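Local coordinates for protein Two-component sensor histidine kinase (Nostoc sp., PDB 3OLO) that probably senses a signal through its PAS domain and relays it by autophosphorylating on histidine, as two-component sensor kinases do, at residues Arg84-Ser87 against Arg91-Leu94. Residues are numbered along the deposited sequence; the frame is centred on the assembly and turned at random.
Sequences RYRS and RIFL
Y85 and F93 form the antiparallel hydrogen-bonded pair of a β-hairpin, and they illustrate how a cross-strand aromatic packs on its neighbour. The hairpin joins strands 78-86 and 92-104 of the PAS-fold sheet, and the pair is fastened by two backbone bonds, Y85 N to F93 O at 2.9 Å and F93 N to Y85 O at 3.0 Å. F93 repays tracing outward. Its CB leaves the strand on the face shared with Y85, and chi1 of 52° sets CG between the backbone N and the carbonyl carbon, which swings the ring back across the partner strand. CG and CD1 then pass Y85 O, which lies over one ring face. F93 CE1 reaches S87 CB, at the ring edge, at 3.9 Å. CE2 and CZ lie against Y85 CB, with F93 CZ at 3.7 Å from Y85 CB; this methylene makes a CH-pi contact, displaced from the ring centre toward the rim. Beyond its CB, the Y85 ring turns away into the core to meet M45 of helix 40-46, a residue F93 also touches. An alanine in place of F93 would probably keep the paired backbones but leave Y85 CB without the ring face it packs on and S87 CB without its edge neighbour. The other face of the hairpin carries I92 and R86 side by side: in the arginine conformer described, one of two, CD1 of I92 lies along the R86 chain. R84 turns its guanidinium to a salt bridge with D64. Toward the turn, S87 N donates to R91 O at 2.8 Å. E47 takes up both side chains of this last pair, bonding S87 OG and salt-bridging R91 NE, while R91 N donates to S87 OG at 3.0 Å through a bent bond of 138°.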
ATOM      1  N   ARG A  84      -9.470   1.544 -20.459  1.00 32.18           N
ATOM      2  CA  ARG A  84      -9.780   0.116 -20.516  1.00 33.30           C
ATOM      3  C   ARG A  84      -8.488  -0.670 -20.445  1.00 33.33           C
ATOM      4  O   ARG A  84      -7.507  -0.303 -21.085  1.00 34.74           O
ATOM      5  CB  ARG A  84     -10.505  -0.235 -21.818  1.00 35.18           C
ATOM      6  CG  ARG A  84     -11.841   0.480 -22.002  1.00 48.26           C
ATOM      7  CD  ARG A  84     -12.501   0.075 -23.302  1.00 49.22           C
ATOM      8  NE  ARG A  84     -11.750   0.541 -24.462  1.00 48.62           N
ATOM      9  CZ  ARG A  84     -11.792  -0.028 -25.666  1.00 54.97           C
ATOM     10  NH1 ARG A  84     -12.544  -1.105 -25.884  1.00 51.15           N
ATOM     11  NH2 ARG A  84     -11.070   0.476 -26.656  1.00 51.04           N
ATOM     12  N   TYR A  85      -8.487  -1.733 -19.651  1.00 29.06           N
ATOM     13  CA  TYR A  85      -7.378  -2.674 -19.614  1.00 28.26           C
ATOM     14  C   TYR A  85      -7.744  -3.992 -20.283  1.00 33.43           C
ATOM     15  O   TYR A  85      -8.903  -4.409 -20.250  1.00 36.95           O
ATOM     16  CB  TYR A  85      -7.013  -2.994 -18.167  1.00 23.37           C
ATOM     17  CG  TYR A  85      -6.174  -1.955 -17.453  1.00 23.73           C
ATOM     18  CD1 TYR A  85      -5.875  -0.727 -18.034  1.00 28.71           C
ATOM     19  CD2 TYR A  85      -5.662  -2.221 -16.192  1.00 27.51           C
ATOM     20  CE1 TYR A  85      -5.095   0.218 -17.359  1.00 26.05           C
ATOM     21  CE2 TYR A  85      -4.879  -1.296 -15.521  1.00 29.54           C
ATOM     22  CZ  TYR A  85      -4.596  -0.081 -16.109  1.00 29.62           C
ATOM     23  OH  TYR A  85      -3.820   0.837 -15.423  1.00 29.88           O
ATOM     24  N   ARG A  86      -6.758  -4.641 -20.896  0.51 35.17           N
ATOM     25  CA  ARG A  86      -6.928  -6.004 -21.373  0.51 34.69           C
ATOM     26  C   ARG A  86      -6.053  -6.922 -20.547  0.51 32.41           C
ATOM     27  O   ARG A  86      -4.854  -6.682 -20.395  0.51 28.47           O
ATOM     28  CB  ARG A  86      -6.558  -6.149 -22.845  0.51 36.32           C
ATOM     29  CG  ARG A  86      -6.673  -7.588 -23.334  0.51 35.18           C
ATOM     30  CD  ARG A  86      -6.155  -7.763 -24.745  0.51 35.66           C
ATOM     31  NE  ARG A  86      -6.937  -7.002 -25.714  0.51 41.73           N
ATOM     32  CZ  ARG A  86      -6.478  -5.975 -26.423  0.51 40.85           C
ATOM     33  NH1 ARG A  86      -5.220  -5.569 -26.290  0.51 44.70           N
ATOM     34  NH2 ARG A  86      -7.279  -5.361 -27.286  0.51 37.28           N
ATOM     35  N   SER A  87      -6.662  -7.972 -20.012  1.00 28.94           N
ATOM     36  CA  SER A  87      -5.955  -8.895 -19.142  1.00 26.26           C
ATOM     37  C   SER A  87      -5.352 -10.006 -19.986  1.00 25.12           C
ATOM     38  O   SER A  87      -5.661 -10.132 -21.170  1.00 29.47           O
ATOM     39  CB  SER A  87      -6.902  -9.480 -18.105  1.00 24.99           C
ATOM     40  OG  SER A  87      -7.881 -10.289 -18.722  1.00 27.27           O
ATOM     41  N   ARG A  91      -9.669 -10.457 -21.160  1.00 36.19           N
ATOM     42  CA  ARG A  91     -10.781  -9.680 -20.626  1.00 37.73           C
ATOM     43  C   ARG A  91     -10.505  -8.215 -20.906  1.00 37.53           C
ATOM     44  O   ARG A  91      -9.379  -7.745 -20.735  1.00 31.77           O
ATOM     45  CB  ARG A  91     -10.956  -9.896 -19.124  1.00 36.67           C
ATOM     46  CG  ARG A  91     -11.119 -11.352 -18.702  1.00 50.79           C
ATOM     47  CD  ARG A  91     -10.950 -11.492 -17.183  1.00 62.97           C
ATOM     48  NE  ARG A  91     -10.980 -12.881 -16.718  1.00 52.85           N
ATOM     49  CZ  ARG A  91     -12.090 -13.538 -16.399  1.00 56.40           C
ATOM     50  NH1 ARG A  91     -13.272 -12.947 -16.509  1.00 56.35           N
ATOM     51  NH2 ARG A  91     -12.026 -14.795 -15.981  1.00 60.15           N
ATOM     52  N   ILE A  92     -11.530  -7.506 -21.365  1.00 33.55           N
ATOM     53  CA  ILE A  92     -11.470  -6.062 -21.516  1.00 38.71           C
ATOM     54  C   ILE A  92     -12.375  -5.454 -20.452  1.00 36.50           C
ATOM     55  O   ILE A  92     -13.558  -5.782 -20.382  1.00 37.29           O
ATOM     56  CB  ILE A  92     -11.991  -5.615 -22.890  1.00 45.04           C
ATOM     57  CG1 ILE A  92     -11.274  -6.368 -24.020  1.00 48.39           C
ATOM     58  CG2 ILE A  92     -11.840  -4.103 -23.045  1.00 42.01           C
ATOM     59  CD1 ILE A  92      -9.851  -5.932 -24.259  1.00 49.39           C
ATOM     60  N   PHE A  93     -11.834  -4.572 -19.623  1.00 33.07           N
ATOM     61  CA  PHE A  93     -12.631  -3.973 -18.561  1.00 37.89           C
ATOM     62  C   PHE A  93     -12.232  -2.519 -18.302  1.00 39.63           C
ATOM     63  O   PHE A  93     -11.080  -2.130 -18.506  1.00 34.65           O
ATOM     64  CB  PHE A  93     -12.527  -4.813 -17.276  1.00 34.35           C
ATOM     65  CG  PHE A  93     -11.110  -5.100 -16.841  1.00 33.51           C
ATOM     66  CD1 PHE A  93     -10.377  -6.116 -17.444  1.00 31.75           C
ATOM     67  CD2 PHE A  93     -10.515  -4.360 -15.822  1.00 28.35           C
ATOM     68  CE1 PHE A  93      -9.081  -6.389 -17.047  1.00 27.52           C
ATOM     69  CE2 PHE A  93      -9.221  -4.628 -15.416  1.00 34.83           C
ATOM     70  CZ  PHE A  93      -8.496  -5.642 -16.026  1.00 26.89           C
ATOM     71  N   LEU A  94     -13.200  -1.718 -17.868  1.00 36.94           N
ATOM     72  CA  LEU A  94     -12.939  -0.330 -17.512  1.00 31.33           C
ATOM     73  C   LEU A  94     -12.306  -0.243 -16.129  1.00 37.59           C
ATOM     74  O   LEU A  94     -12.714  -0.949 -15.208  1.00 35.21           O
ATOM     75  CB  LEU A  94     -14.241   0.452 -17.523  1.00 41.90           C
ATOM     76  CG  LEU A  94     -14.132   1.966 -17.413  1.00 46.27           C
ATOM     77  CD1 LEU A  94     -13.403   2.548 -18.618  1.00 44.12           C
ATOM     78  CD2 LEU A  94     -15.524   2.556 -17.282  1.00 51.30           C
TER